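Local coordinates for protein fervidolysin (Fervidobacterium pennivorans, PDB 1R6V) that breaks down keratin into peptides as a calcium-binding, subtilisin-like serine protease, allowing its bacterium to grow on native feathers, at residues Thr104-Asn109 with Tyr376-Ser381; Pro110-Ile115 with Ala318-Gly323; Glu139-Thr144 with Gly429-Asp434; Val290-Ala295 with His386-Val391; Arg334-Ser339 with Trp422-Gly427. The protein carries 1 engineered substitution. One frame throughout, in Å; residues are numbered along the deposited sequence.

Contact 1. Residues Thr104-Asn109 with Tyr376-Ser381; sequences TVVKPN and YYQGTS
T104 and Q378 are held by two backbone hydrogen bonds: T104 N gives to Q378 O at 3.0 Å, and Q378 N returns one to T104 O at 2.9 Å. A third, nearly straight at 168°, runs from V106 N to Y376 O, with the donor above the carbonyl plane. On the face carrying T104 and Q378, a water binds T104 OG1 and, weakly, Q378 NE2. The backbone bonds lay propeptide strand 104-105 antiparallel on strand 374-378, which leads to S381, the probable charge-relay nucleophile. V105 and Y377 form the non-hydrogen-bonded pair, V105 CG2 3.5 Å from Y377 CE1; the Y377 ring stacks on H203. P108 crosses Y376 at about a right angle, its CB over the ring face 3.8 Å from the centroid, a CH-pi contact. The Y376 hydroxyl bonds E134; an alanine replacing Y376 would probably leave P108 without the ring face and E134 without this hydroxyl. Q378 CG, anti to the backbone N (chi1 159°), starts an extended chain whose OE1 is 3.5 Å from V106 CG1.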
# COMPACT_ATOMS: atom_id res chain seq x y z
N THR A 104 -18.84 -7.61 -13.94
CA THR A 104 -20.17 -7.35 -14.46
C THR A 104 -20.65 -8.57 -15.24
O THR A 104 -19.85 -9.34 -15.76
CB THR A 104 -20.19 -6.11 -15.38
OG1 THR A 104 -19.22 -6.26 -16.43
CG2 THR A 104 -19.86 -4.86 -14.58
N VAL A 105 -21.96 -8.76 -15.31
CA VAL A 105 -22.51 -9.90 -16.01
C VAL A 105 -22.54 -9.69 -17.52
O VAL A 105 -22.74 -8.57 -18.00
CB VAL A 105 -23.94 -10.21 -15.51
CG1 VAL A 105 -24.59 -11.31 -16.36
CG2 VAL A 105 -23.87 -10.66 -14.05
N VAL A 106 -22.29 -10.77 -18.26
CA VAL A 106 -22.36 -10.73 -19.71
C VAL A 106 -23.10 -11.97 -20.18
O VAL A 106 -23.30 -12.92 -19.42
CB VAL A 106 -20.97 -10.66 -20.42
CG1 VAL A 106 -20.21 -9.41 -19.96
CG2 VAL A 106 -20.16 -11.93 -20.16
N LYS A 107 -23.54 -11.96 -21.44
CA LYS A 107 -24.26 -13.10 -22.00
C LYS A 107 -23.31 -14.15 -22.54
O LYS A 107 -22.17 -13.85 -22.89
CB LYS A 107 -25.16 -12.64 -23.14
CG LYS A 107 -26.26 -11.69 -22.75
CD LYS A 107 -27.31 -12.36 -21.89
CE LYS A 107 -28.46 -11.39 -21.61
NZ LYS A 107 -29.53 -12.00 -20.78
N PRO A 108 -23.77 -15.40 -22.61
CA PRO A 108 -22.88 -16.42 -23.16
C PRO A 108 -22.59 -16.08 -24.61
O PRO A 108 -23.37 -15.38 -25.27
CB PRO A 108 -23.69 -17.72 -23.02
CG PRO A 108 -25.13 -17.24 -22.85
CD PRO A 108 -24.98 -16.00 -22.03
N ASN A 109 -21.46 -16.57 -25.10
CA ASN A 109 -21.06 -16.33 -26.48
C ASN A 109 -20.48 -17.60 -27.09
O ASN A 109 -19.32 -17.94 -26.88
CB ASN A 109 -20.03 -15.19 -26.53
CG ASN A 109 -19.52 -14.94 -27.93
OD1 ASN A 109 -20.07 -15.46 -28.89
ND2 ASN A 109 -18.48 -14.12 -28.05
N TYR A 376 -21.96 -15.89 -16.19
CA TYR A 376 -20.86 -15.41 -17.01
C TYR A 376 -20.50 -13.99 -16.59
O TYR A 376 -21.35 -13.10 -16.64
CB TYR A 376 -21.25 -15.40 -18.50
CG TYR A 376 -21.71 -16.72 -19.05
CD1 TYR A 376 -23.01 -17.16 -18.84
CD2 TYR A 376 -20.85 -17.54 -19.79
CE1 TYR A 376 -23.45 -18.36 -19.34
CE2 TYR A 376 -21.29 -18.77 -20.30
CZ TYR A 376 -22.60 -19.16 -20.07
OH TYR A 376 -23.08 -20.36 -20.53
N TYR A 377 -19.25 -13.77 -16.20
CA TYR A 377 -18.79 -12.46 -15.77
C TYR A 377 -17.66 -11.95 -16.65
O TYR A 377 -17.01 -12.70 -17.39
CB TYR A 377 -18.26 -12.51 -14.34
CG TYR A 377 -19.28 -12.67 -13.24
CD1 TYR A 377 -20.65 -12.68 -13.51
CD2 TYR A 377 -18.87 -12.80 -11.91
CE1 TYR A 377 -21.59 -12.80 -12.48
CE2 TYR A 377 -19.79 -12.92 -10.88
CZ TYR A 377 -21.15 -12.92 -11.16
OH TYR A 377 -22.07 -13.06 -10.13
N GLN A 378 -17.41 -10.65 -16.54
CA GLN A 378 -16.32 -10.01 -17.25
C GLN A 378 -15.67 -9.05 -16.26
O GLN A 378 -16.32 -8.54 -15.35
CB GLN A 378 -16.87 -9.25 -18.45
CG GLN A 378 -16.00 -8.16 -19.00
CD GLN A 378 -16.83 -7.14 -19.77
OE1 GLN A 378 -17.47 -7.47 -20.76
NE2 GLN A 378 -16.83 -5.89 -19.31
N GLY A 379 -14.37 -8.83 -16.42
CA GLY A 379 -13.68 -7.90 -15.55
C GLY A 379 -12.29 -8.37 -15.21
O GLY A 379 -11.95 -9.54 -15.42
N THR A 380 -11.47 -7.46 -14.70
CA THR A 380 -10.12 -7.84 -14.33
C THR A 380 -10.21 -8.84 -13.16
O THR A 380 -9.30 -9.65 -12.95
CB THR A 380 -9.30 -6.60 -13.93
OG1 THR A 380 -9.42 -5.60 -14.95
CG2 THR A 380 -7.84 -6.98 -13.82
N SER A 381 -11.33 -8.82 -12.44
CA SER A 381 -11.47 -9.75 -11.32
C SER A 381 -11.71 -11.18 -11.83
O SER A 381 -11.61 -12.16 -11.09
CB SER A 381 -12.61 -9.31 -10.39
OG SER A 381 -13.88 -9.46 -11.01
O HOH W 1 -16.58 -4.86 -16.12

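Contact 2. Residues Pro110-Ile115 with Ala318-Gly323; sequences PDMYKI and ALDYYG
Y113 drives the edge of its ring into the face of Y321, a T-shaped pair with planes at 82° and centroids 4.8 Å apart. Y113 CD1 stands 3.5 Å above the Y321 plane, over its centre, close to all the ring carbons, while CE1 leans toward Y321 CE1. With CG anti to the backbone N (chi1 -176°), the Y321 ring projects from strand 314-322 of the protease domain toward the propeptide loop 110-115. F326 joins the cluster, edge-to-face with Y321 and with its ring inclined to that of Y113, and helix 136-140 touches Y113 through E139 and A140.

M112 packs next to the pair. Its chain bends at chi2 (64°), and the side chain crosses that of D320 at about a right angle, bringing CE to 3.2 Å from D320 OD1 and 4.2 Å from Y321 CB. The D320 carboxylate is turned back on its own strand, where OD1 accepts a weak bond from Y321 N. No direct hydrogen bond joins the two segments; a water does it instead. Lying in the plane of the Y321 ring at its edge, that water accepts from Y113 N at 3.0 Å and donates to Y321 O at 2.9 Å.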
# COMPACT_ATOMS: atom_id res chain seq x y z
N PRO A 110 -21.30 -18.34 -27.86
CA PRO A 110 -20.88 -19.59 -28.51
C PRO A 110 -19.70 -19.47 -29.47
O PRO A 110 -19.09 -20.47 -29.82
CB PRO A 110 -22.16 -20.04 -29.22
CG PRO A 110 -22.80 -18.75 -29.60
CD PRO A 110 -22.66 -17.97 -28.30
N ASP A 111 -19.39 -18.25 -29.91
CA ASP A 111 -18.28 -18.05 -30.84
C ASP A 111 -16.99 -17.58 -30.16
O ASP A 111 -15.97 -17.38 -30.81
CB ASP A 111 -18.66 -17.03 -31.93
CG ASP A 111 -17.71 -17.06 -33.10
OD1 ASP A 111 -17.55 -18.14 -33.71
OD2 ASP A 111 -17.13 -16.00 -33.44
N MET A 112 -17.03 -17.43 -28.84
CA MET A 112 -15.86 -16.96 -28.09
C MET A 112 -14.62 -17.84 -28.30
O MET A 112 -14.65 -19.05 -28.05
CB MET A 112 -16.20 -16.88 -26.60
CG MET A 112 -15.30 -15.98 -25.76
SD MET A 112 -15.37 -14.22 -26.18
CE MET A 112 -13.90 -13.64 -25.30
N TYR A 113 -13.54 -17.23 -28.77
CA TYR A 113 -12.27 -17.92 -29.00
C TYR A 113 -12.45 -19.17 -29.86
O TYR A 113 -11.99 -20.26 -29.52
CB TYR A 113 -11.65 -18.31 -27.65
CG TYR A 113 -10.20 -18.70 -27.76
CD1 TYR A 113 -9.31 -17.92 -28.50
CD2 TYR A 113 -9.72 -19.83 -27.11
CE1 TYR A 113 -7.96 -18.26 -28.58
CE2 TYR A 113 -8.37 -20.17 -27.18
CZ TYR A 113 -7.49 -19.38 -27.91
OH TYR A 113 -6.14 -19.68 -27.95
N LYS A 114 -13.11 -18.97 -31.00
CA LYS A 114 -13.38 -20.04 -31.96
C LYS A 114 -12.83 -19.64 -33.33
O LYS A 114 -12.19 -18.59 -33.47
CB LYS A 114 -14.90 -20.25 -32.08
CG LYS A 114 -15.58 -20.78 -30.83
CD LYS A 114 -15.26 -22.26 -30.63
CE LYS A 114 -16.08 -22.85 -29.50
NZ LYS A 114 -15.80 -24.31 -29.35
N ILE A 115 -13.11 -20.46 -34.33
CA ILE A 115 -12.67 -20.21 -35.71
C ILE A 115 -11.22 -19.75 -35.81
O ILE A 115 -10.91 -18.56 -35.62
CB ILE A 115 -13.60 -19.17 -36.36
N ALA A 318 -7.08 -7.83 -17.81
CA ALA A 318 -8.16 -8.63 -18.39
C ALA A 318 -8.03 -8.67 -19.92
O ALA A 318 -7.85 -7.62 -20.55
CB ALA A 318 -9.50 -8.04 -18.01
N LEU A 319 -8.12 -9.86 -20.48
CA LEU A 319 -8.04 -10.03 -21.93
C LEU A 319 -9.36 -10.52 -22.52
O LEU A 319 -10.07 -11.32 -21.92
CB LEU A 319 -6.93 -11.03 -22.30
CG LEU A 319 -5.50 -10.66 -21.89
CD1 LEU A 319 -4.54 -11.76 -22.35
CD2 LEU A 319 -5.12 -9.32 -22.54
N ASP A 320 -9.65 -10.04 -23.72
CA ASP A 320 -10.85 -10.40 -24.46
C ASP A 320 -10.28 -11.05 -25.74
O ASP A 320 -9.07 -11.07 -25.95
CB ASP A 320 -11.61 -9.10 -24.78
CG ASP A 320 -12.96 -9.32 -25.46
OD1 ASP A 320 -13.45 -10.46 -25.53
OD2 ASP A 320 -13.54 -8.31 -25.91
N TYR A 321 -11.14 -11.60 -26.57
CA TYR A 321 -10.66 -12.18 -27.82
C TYR A 321 -11.76 -11.87 -28.83
O TYR A 321 -12.91 -12.21 -28.62
CB TYR A 321 -10.48 -13.69 -27.70
CG TYR A 321 -9.91 -14.32 -28.94
CD1 TYR A 321 -8.53 -14.37 -29.15
CD2 TYR A 321 -10.75 -14.83 -29.94
CE1 TYR A 321 -7.99 -14.91 -30.32
CE2 TYR A 321 -10.23 -15.37 -31.11
CZ TYR A 321 -8.85 -15.41 -31.30
OH TYR A 321 -8.32 -15.96 -32.45
N TYR A 322 -11.39 -11.20 -29.92
CA TYR A 322 -12.37 -10.85 -30.94
C TYR A 322 -11.62 -10.56 -32.23
O TYR A 322 -10.48 -10.08 -32.20
CB TYR A 322 -13.15 -9.61 -30.51
CG TYR A 322 -14.30 -9.27 -31.43
CD1 TYR A 322 -15.50 -9.97 -31.36
CD2 TYR A 322 -14.17 -8.27 -32.41
CE1 TYR A 322 -16.56 -9.69 -32.24
CE2 TYR A 322 -15.23 -7.99 -33.29
CZ TYR A 322 -16.41 -8.70 -33.20
OH TYR A 322 -17.45 -8.47 -34.09
N GLY A 323 -12.24 -10.86 -33.36
CA GLY A 323 -11.58 -10.61 -34.63
C GLY A 323 -10.30 -11.39 -34.80
O GLY A 323 -9.34 -10.92 -35.43
O HOH W 2 -14.20 -14.48 -29.79

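Contact 3. Residues Glu139-Thr144 with Gly429-Asp434; sequences EAIGVT and GLVKLD
K432 NZ reaches A140 O at 2.6 Å, the ammonium tilted 31° from the carbonyl plane. The lysine chain bends at chi2 (-71°), which turns CD back toward A140 O and I141 O and lets the extended remainder run to the end of helix 136-140. The positive charge there would probably be favoured by the carbonyls gathered at a helix C-terminus. L430 CD2 also packs on A140 O, at 3.4 Å.

One residue on, I141 O accepts in its carbonyl plane from L433 N at 2.8 Å, so a carbonyl at the end region of helix 136-140 takes the amide of the first residue of helix 433-438. D434 lies over G142, where glycine is called for: a CB would collide with D434 CG and with the preceding carbonyl. A water donates both to G142 O, at 3.0 Å, and to D434 OD2.

The apolar side is carried by I141 and V431, side by side and pointing the same way, with CG2 of the isoleucine 3.6 Å from CG1 of the valine. The same I141 CG2 lies against V431 O, a buried carbonyl with no polar partner in the model. V143 CG2 meets L433 CD1 at 3.8 Å, and V390 of helix 380-397 packs on both I141 and L433. G142, with positive phi and two bonds back into the last turn, closes helix 136-140 with a Schellman motif, set against the first turn of helix 433-438, whose N-cap residue is K432.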
# COMPACT_ATOMS: atom_id res chain seq x y z
N GLU A 139 -8.85 -23.00 -22.40
CA GLU A 139 -8.20 -23.29 -23.68
C GLU A 139 -7.14 -22.23 -23.98
O GLU A 139 -6.03 -22.55 -24.41
CB GLU A 139 -9.21 -23.32 -24.83
CG GLU A 139 -8.60 -23.92 -26.09
CD GLU A 139 -9.42 -23.68 -27.35
OE1 GLU A 139 -10.63 -23.41 -27.24
OE2 GLU A 139 -8.85 -23.78 -28.47
N ALA A 140 -7.48 -20.98 -23.74
CA ALA A 140 -6.56 -19.90 -24.02
C ALA A 140 -5.25 -19.99 -23.23
O ALA A 140 -4.20 -19.64 -23.76
CB ALA A 140 -7.22 -18.56 -23.76
N ILE A 141 -5.31 -20.43 -21.98
CA ILE A 141 -4.08 -20.52 -21.21
C ILE A 141 -3.33 -21.83 -21.40
O ILE A 141 -2.29 -22.04 -20.78
CB ILE A 141 -4.32 -20.24 -19.68
CG1 ILE A 141 -5.26 -21.28 -19.07
CG2 ILE A 141 -4.85 -18.81 -19.52
CD1 ILE A 141 -5.46 -21.14 -17.54
N GLY A 142 -3.85 -22.70 -22.25
CA GLY A 142 -3.17 -23.97 -22.52
C GLY A 142 -3.46 -25.15 -21.62
O GLY A 142 -2.68 -26.11 -21.58
N VAL A 143 -4.57 -25.11 -20.89
CA VAL A 143 -4.91 -26.22 -20.02
C VAL A 143 -5.35 -27.44 -20.83
O VAL A 143 -6.05 -27.31 -21.84
CB VAL A 143 -6.07 -25.84 -19.08
CG1 VAL A 143 -6.60 -27.07 -18.37
CG2 VAL A 143 -5.62 -24.79 -18.08
N THR A 144 -4.92 -28.63 -20.43
CA THR A 144 -5.37 -29.86 -21.07
C THR A 144 -5.44 -30.90 -19.97
O THR A 144 -4.81 -30.74 -18.92
CB THR A 144 -4.43 -30.36 -22.21
OG1 THR A 144 -3.18 -30.79 -21.66
CG2 THR A 144 -4.19 -29.26 -23.24
N GLY A 429 2.12 -10.21 -22.04
CA GLY A 429 1.20 -10.98 -22.85
C GLY A 429 0.25 -11.90 -22.10
O GLY A 429 0.06 -11.76 -20.90
N LEU A 430 -0.34 -12.83 -22.84
CA LEU A 430 -1.27 -13.81 -22.30
C LEU A 430 -0.56 -14.87 -21.47
O LEU A 430 0.38 -15.51 -21.94
CB LEU A 430 -2.00 -14.50 -23.46
CG LEU A 430 -2.82 -15.75 -23.13
CD1 LEU A 430 -4.02 -15.37 -22.23
CD2 LEU A 430 -3.32 -16.38 -24.44
N VAL A 431 -1.02 -15.09 -20.24
CA VAL A 431 -0.40 -16.11 -19.40
C VAL A 431 -0.61 -17.48 -20.06
O VAL A 431 -1.68 -17.79 -20.57
CB VAL A 431 -1.01 -16.09 -17.96
CG1 VAL A 431 -2.47 -16.54 -17.99
CG2 VAL A 431 -0.19 -16.98 -17.02
N LYS A 432 0.44 -18.31 -20.05
CA LYS A 432 0.38 -19.63 -20.65
C LYS A 432 0.84 -20.69 -19.65
O LYS A 432 2.03 -20.81 -19.35
CB LYS A 432 1.25 -19.68 -21.90
CG LYS A 432 0.61 -18.99 -23.10
CD LYS A 432 -0.54 -19.84 -23.59
CE LYS A 432 -1.04 -19.38 -24.93
NZ LYS A 432 -2.18 -20.24 -25.35
N LEU A 433 -0.13 -21.45 -19.15
CA LEU A 433 0.16 -22.50 -18.17
C LEU A 433 1.03 -23.60 -18.77
O LEU A 433 1.96 -24.08 -18.13
CB LEU A 433 -1.14 -23.14 -17.66
CG LEU A 433 -1.23 -23.74 -16.24
CD1 LEU A 433 -2.29 -24.82 -16.25
CD2 LEU A 433 0.09 -24.28 -15.77
N ASP A 434 0.74 -23.99 -20.00
CA ASP A 434 1.53 -25.05 -20.59
C ASP A 434 3.00 -24.68 -20.75
O ASP A 434 3.88 -25.46 -20.37
CB ASP A 434 0.91 -25.58 -21.91
CG ASP A 434 0.66 -24.49 -22.95
OD1 ASP A 434 0.91 -23.29 -22.70
OD2 ASP A 434 0.19 -24.85 -24.07
O HOH W 3 -1.31 -26.98 -24.05

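Contact 4. Residues Val290-Ala295 with His386-Val391; sequences VMVVSA and HVTGVV
V292 and T388 meet with no ring or other flat group between the segments; branched side chains carry the whole contact. The T388 hydroxyl oxygen sits against the valine fork: OG1 is 3.3 Å from V292 CB and about 3.5 Å from both CG1 and CG2 of V292. OG1 lies beside the backbone N (chi1 -66°), anti to the carbonyl carbon, and in this buried place it is not left to hydrocarbon alone, since N265 ND2 donates to it and A384 O is a weaker partner.

Helix 380-397 runs nearly antiparallel to strand 290-294, at 164° with the short axes 8.8 Å apart, across one face of the mainly parallel central sheet of the subtilisin fold. The strand lies between its neighbours 263-269 and 314-322, and turns V290 and V292 toward the helix while M291 and V293 face the other way. This is the long helix whose first turn holds S381, the probable nucleophile.

V290 and V391 meet tip to tip. V391 CG1 comes 4.0 Å from V290 CG1 and stays close to the CB and CG2 of the same valine, so a single methyl fits against the whole fork. The other methyl of V391, CG2, is 4.3 Å from V292 CG2. One helical turn earlier, V387 crosses V292 obliquely, CG1 to CG1 at 4.0 Å, and continues onto V316 of strand 314-322 and onto V340 and A342 of strand 338-343.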
# COMPACT_ATOMS: atom_id res chain seq x y z
N VAL A 290 2.73 -15.94 -2.83
CA VAL A 290 2.59 -15.16 -4.06
C VAL A 290 1.31 -14.36 -3.94
O VAL A 290 0.30 -14.89 -3.51
CB VAL A 290 2.52 -16.09 -5.29
CG1 VAL A 290 2.21 -15.29 -6.57
CG2 VAL A 290 3.86 -16.81 -5.44
N MET A 291 1.36 -13.08 -4.32
CA MET A 291 0.19 -12.22 -4.22
C MET A 291 -0.22 -11.75 -5.62
O MET A 291 0.50 -10.97 -6.23
CB MET A 291 0.52 -11.01 -3.32
CG MET A 291 0.85 -11.42 -1.86
SD MET A 291 -0.47 -12.15 -0.81
CE MET A 291 -0.82 -10.75 0.38
N VAL A 292 -1.36 -12.25 -6.09
CA VAL A 292 -1.92 -11.92 -7.41
C VAL A 292 -2.98 -10.84 -7.18
O VAL A 292 -3.88 -11.02 -6.35
CB VAL A 292 -2.56 -13.18 -8.06
CG1 VAL A 292 -3.15 -12.82 -9.43
CG2 VAL A 292 -1.48 -14.29 -8.23
N VAL A 293 -2.86 -9.73 -7.90
CA VAL A 293 -3.80 -8.62 -7.73
C VAL A 293 -4.29 -8.17 -9.09
O VAL A 293 -3.51 -7.99 -10.03
CB VAL A 293 -3.13 -7.42 -7.04
CG1 VAL A 293 -4.16 -6.30 -6.79
CG2 VAL A 293 -2.49 -7.87 -5.75
N SER A 294 -5.60 -7.96 -9.20
CA SER A 294 -6.11 -7.51 -10.48
C SER A 294 -5.72 -6.05 -10.73
O SER A 294 -5.60 -5.24 -9.79
CB SER A 294 -7.63 -7.65 -10.51
OG SER A 294 -8.17 -6.66 -9.67
N ALA A 295 -5.48 -5.72 -12.00
CA ALA A 295 -5.16 -4.35 -12.40
C ALA A 295 -6.43 -3.53 -12.18
O ALA A 295 -7.51 -4.10 -12.01
CB ALA A 295 -4.78 -4.33 -13.89
N HIS A 386 -7.48 -16.66 -13.04
CA HIS A 386 -6.84 -17.58 -13.98
C HIS A 386 -5.36 -17.63 -13.63
O HIS A 386 -4.75 -18.70 -13.65
CB HIS A 386 -7.00 -17.11 -15.42
CG HIS A 386 -8.38 -17.32 -15.97
ND1 HIS A 386 -8.74 -18.46 -16.66
CD2 HIS A 386 -9.49 -16.56 -15.89
CE1 HIS A 386 -10.02 -18.39 -16.97
NE2 HIS A 386 -10.50 -17.25 -16.51
N VAL A 387 -4.78 -16.47 -13.32
CA VAL A 387 -3.36 -16.42 -12.97
C VAL A 387 -3.14 -17.08 -11.61
O VAL A 387 -2.17 -17.81 -11.43
CB VAL A 387 -2.84 -14.97 -12.95
CG1 VAL A 387 -1.41 -14.93 -12.38
CG2 VAL A 387 -2.83 -14.41 -14.37
N THR A 388 -4.02 -16.83 -10.65
CA THR A 388 -3.85 -17.46 -9.34
C THR A 388 -3.87 -18.99 -9.52
O THR A 388 -3.10 -19.72 -8.87
CB THR A 388 -4.96 -17.00 -8.36
OG1 THR A 388 -4.77 -15.60 -8.10
CG2 THR A 388 -4.88 -17.73 -7.04
N GLY A 389 -4.74 -19.47 -10.41
CA GLY A 389 -4.81 -20.90 -10.67
C GLY A 389 -3.53 -21.42 -11.31
O GLY A 389 -3.04 -22.50 -10.99
N VAL A 390 -2.98 -20.65 -12.25
CA VAL A 390 -1.74 -21.05 -12.89
C VAL A 390 -0.64 -21.12 -11.84
O VAL A 390 0.15 -22.06 -11.82
CB VAL A 390 -1.35 -20.07 -14.02
CG1 VAL A 390 0.08 -20.35 -14.50
CG2 VAL A 390 -2.32 -20.23 -15.20
N VAL A 391 -0.57 -20.12 -10.97
CA VAL A 391 0.45 -20.13 -9.91
C VAL A 391 0.31 -21.37 -9.02
O VAL A 391 1.31 -22.00 -8.64
CB VAL A 391 0.35 -18.85 -9.01
CG1 VAL A 391 1.32 -18.94 -7.81
CG2 VAL A 391 0.71 -17.61 -9.84

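Contact 5. Residues Arg334-Ser339 with Trp422-Gly427; sequences RSDGVS and WDHDTG
S335 O and H424 O, both acceptors, lie only 3.0 Å apart, a closeness probably offset in part by the hydrogen bond from S335 N to H424 O at 2.9 Å. The H424 ring lies against D336, whose CB sits over one face 3.8 Å from the centroid, a CH-pi contact. R334 NE lies 3.3 Å from H424 CB, which is at the guanidinium edge near its plane. An alanine in place of H424 would probably leave D336 CB without that face and open a gap beside the turn S335-V338. R334, extended to NE, passes across D425, their planes 87° apart; OD2, well out of the guanidinium plane, is 3.7 Å from R334 NE, a long salt bridge of charge alone. D336 O meets the W422 ring in its plane, 3.5 Å from CZ2. An Asx motif, T426 N to D423 OD1 at 2.8 Å, shapes loop 422-427. D336 OD2 accepts from C477 N in the Ig-like domain, while V338 CG1 packs on the T426-G427 backbone beside strand 314-322.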
# COMPACT_ATOMS: atom_id res chain seq x y z
N ARG A 334 -4.54 0.58 -17.61
CA ARG A 334 -3.22 0.53 -18.23
C ARG A 334 -2.17 1.02 -17.23
O ARG A 334 -2.28 2.12 -16.69
CB ARG A 334 -3.20 1.42 -19.48
CG ARG A 334 -1.82 1.63 -20.09
CD ARG A 334 -1.86 2.44 -21.39
NE ARG A 334 -0.51 2.63 -21.93
CZ ARG A 334 -0.25 3.13 -23.14
NH1 ARG A 334 -1.24 3.50 -23.94
NH2 ARG A 334 1.01 3.26 -23.54
N SER A 335 -1.16 0.19 -16.99
CA SER A 335 -0.10 0.54 -16.05
C SER A 335 1.17 -0.26 -16.34
O SER A 335 1.12 -1.42 -16.75
CB SER A 335 -0.56 0.28 -14.62
OG SER A 335 -1.05 -1.04 -14.46
N ASP A 336 2.32 0.38 -16.14
CA ASP A 336 3.59 -0.29 -16.38
C ASP A 336 3.77 -1.46 -15.42
O ASP A 336 4.64 -2.30 -15.63
CB ASP A 336 4.74 0.68 -16.18
CG ASP A 336 4.68 1.36 -14.83
OD1 ASP A 336 4.06 2.44 -14.75
OD2 ASP A 336 5.23 0.80 -13.85
N GLY A 337 2.95 -1.50 -14.36
CA GLY A 337 3.06 -2.56 -13.37
C GLY A 337 2.41 -3.88 -13.76
O GLY A 337 2.61 -4.88 -13.07
N VAL A 338 1.66 -3.90 -14.85
CA VAL A 338 1.00 -5.14 -15.28
C VAL A 338 2.02 -6.20 -15.68
O VAL A 338 2.89 -5.94 -16.51
CB VAL A 338 0.05 -4.89 -16.48
CG1 VAL A 338 -0.53 -6.21 -16.97
CG2 VAL A 338 -1.06 -3.94 -16.07
N SER A 339 1.91 -7.40 -15.10
CA SER A 339 2.83 -8.48 -15.44
C SER A 339 2.33 -9.27 -16.65
O SER A 339 3.05 -9.43 -17.63
CB SER A 339 3.04 -9.44 -14.25
OG SER A 339 1.81 -10.03 -13.87
N TRP A 422 6.30 -6.40 -24.88
CA TRP A 422 5.81 -5.88 -23.60
C TRP A 422 5.14 -4.53 -23.81
O TRP A 422 5.59 -3.73 -24.64
CB TRP A 422 6.97 -5.68 -22.63
CG TRP A 422 6.54 -5.10 -21.31
CD1 TRP A 422 6.13 -5.80 -20.20
CD2 TRP A 422 6.45 -3.71 -20.96
NE1 TRP A 422 5.80 -4.93 -19.19
CE2 TRP A 422 5.99 -3.64 -19.63
CE3 TRP A 422 6.72 -2.52 -21.65
CZ2 TRP A 422 5.79 -2.43 -18.97
CZ3 TRP A 422 6.51 -1.31 -20.99
CH2 TRP A 422 6.05 -1.28 -19.66
N ASP A 423 4.07 -4.27 -23.05
CA ASP A 423 3.36 -3.00 -23.11
C ASP A 423 2.59 -2.75 -21.80
O ASP A 423 2.42 -3.66 -21.01
CB ASP A 423 2.41 -2.95 -24.32
CG ASP A 423 1.38 -4.06 -24.33
OD1 ASP A 423 0.63 -4.19 -23.33
OD2 ASP A 423 1.31 -4.79 -25.35
N HIS A 424 2.17 -1.50 -21.58
CA HIS A 424 1.45 -1.11 -20.36
C HIS A 424 0.04 -1.67 -20.26
O HIS A 424 -0.58 -1.61 -19.20
CB HIS A 424 1.34 0.42 -20.26
CG HIS A 424 2.64 1.11 -19.97
ND1 HIS A 424 2.77 2.09 -19.01
CD2 HIS A 424 3.86 0.99 -20.55
CE1 HIS A 424 4.01 2.54 -19.00
NE2 HIS A 424 4.69 1.89 -19.92
N ASP A 425 -0.47 -2.22 -21.35
CA ASP A 425 -1.83 -2.74 -21.32
C ASP A 425 -1.93 -4.18 -20.80
O ASP A 425 -2.74 -4.48 -19.92
CB ASP A 425 -2.44 -2.67 -22.72
CG ASP A 425 -2.78 -1.26 -23.14
OD1 ASP A 425 -3.17 -1.05 -24.31
OD2 ASP A 425 -2.66 -0.35 -22.29
N THR A 426 -1.08 -5.04 -21.33
CA THR A 426 -1.11 -6.45 -20.95
C THR A 426 0.23 -7.00 -20.47
O THR A 426 0.41 -8.21 -20.39
CB THR A 426 -1.57 -7.30 -22.14
OG1 THR A 426 -1.59 -8.69 -21.78
CG2 THR A 426 -0.63 -7.09 -23.32
N GLY A 427 1.15 -6.11 -20.14
CA GLY A 427 2.45 -6.58 -19.68
C GLY A 427 3.12 -7.42 -20.76
O GLY A 427 3.14 -7.02 -21.92

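In the fold
Contacts 1 and 2 dock consecutive pieces of the propeptide on the protease domain; their centres are 13 Å apart, and T380 CA meets A318 CB at 3.7 Å. Contact 2 leads into contact 3 through Y113, which packs on A140. Helix 380-397 ties contact 3 to contact 4, where L433 CG touches V390 CG2 at 3.8 Å, and contact 4 to contact 1 through T380. Contact 5 joins contact 2 by L319 against T426. Contact 1 holds S381, and the Y377 side chain is about 6 Å from that of A200, an engineered residue at a charge-relay position; the T388 side chain is about 9 Å from that of D162, the probable charge-relay aspartate. The V143 side chain lies about 12 Å from the calcium ion.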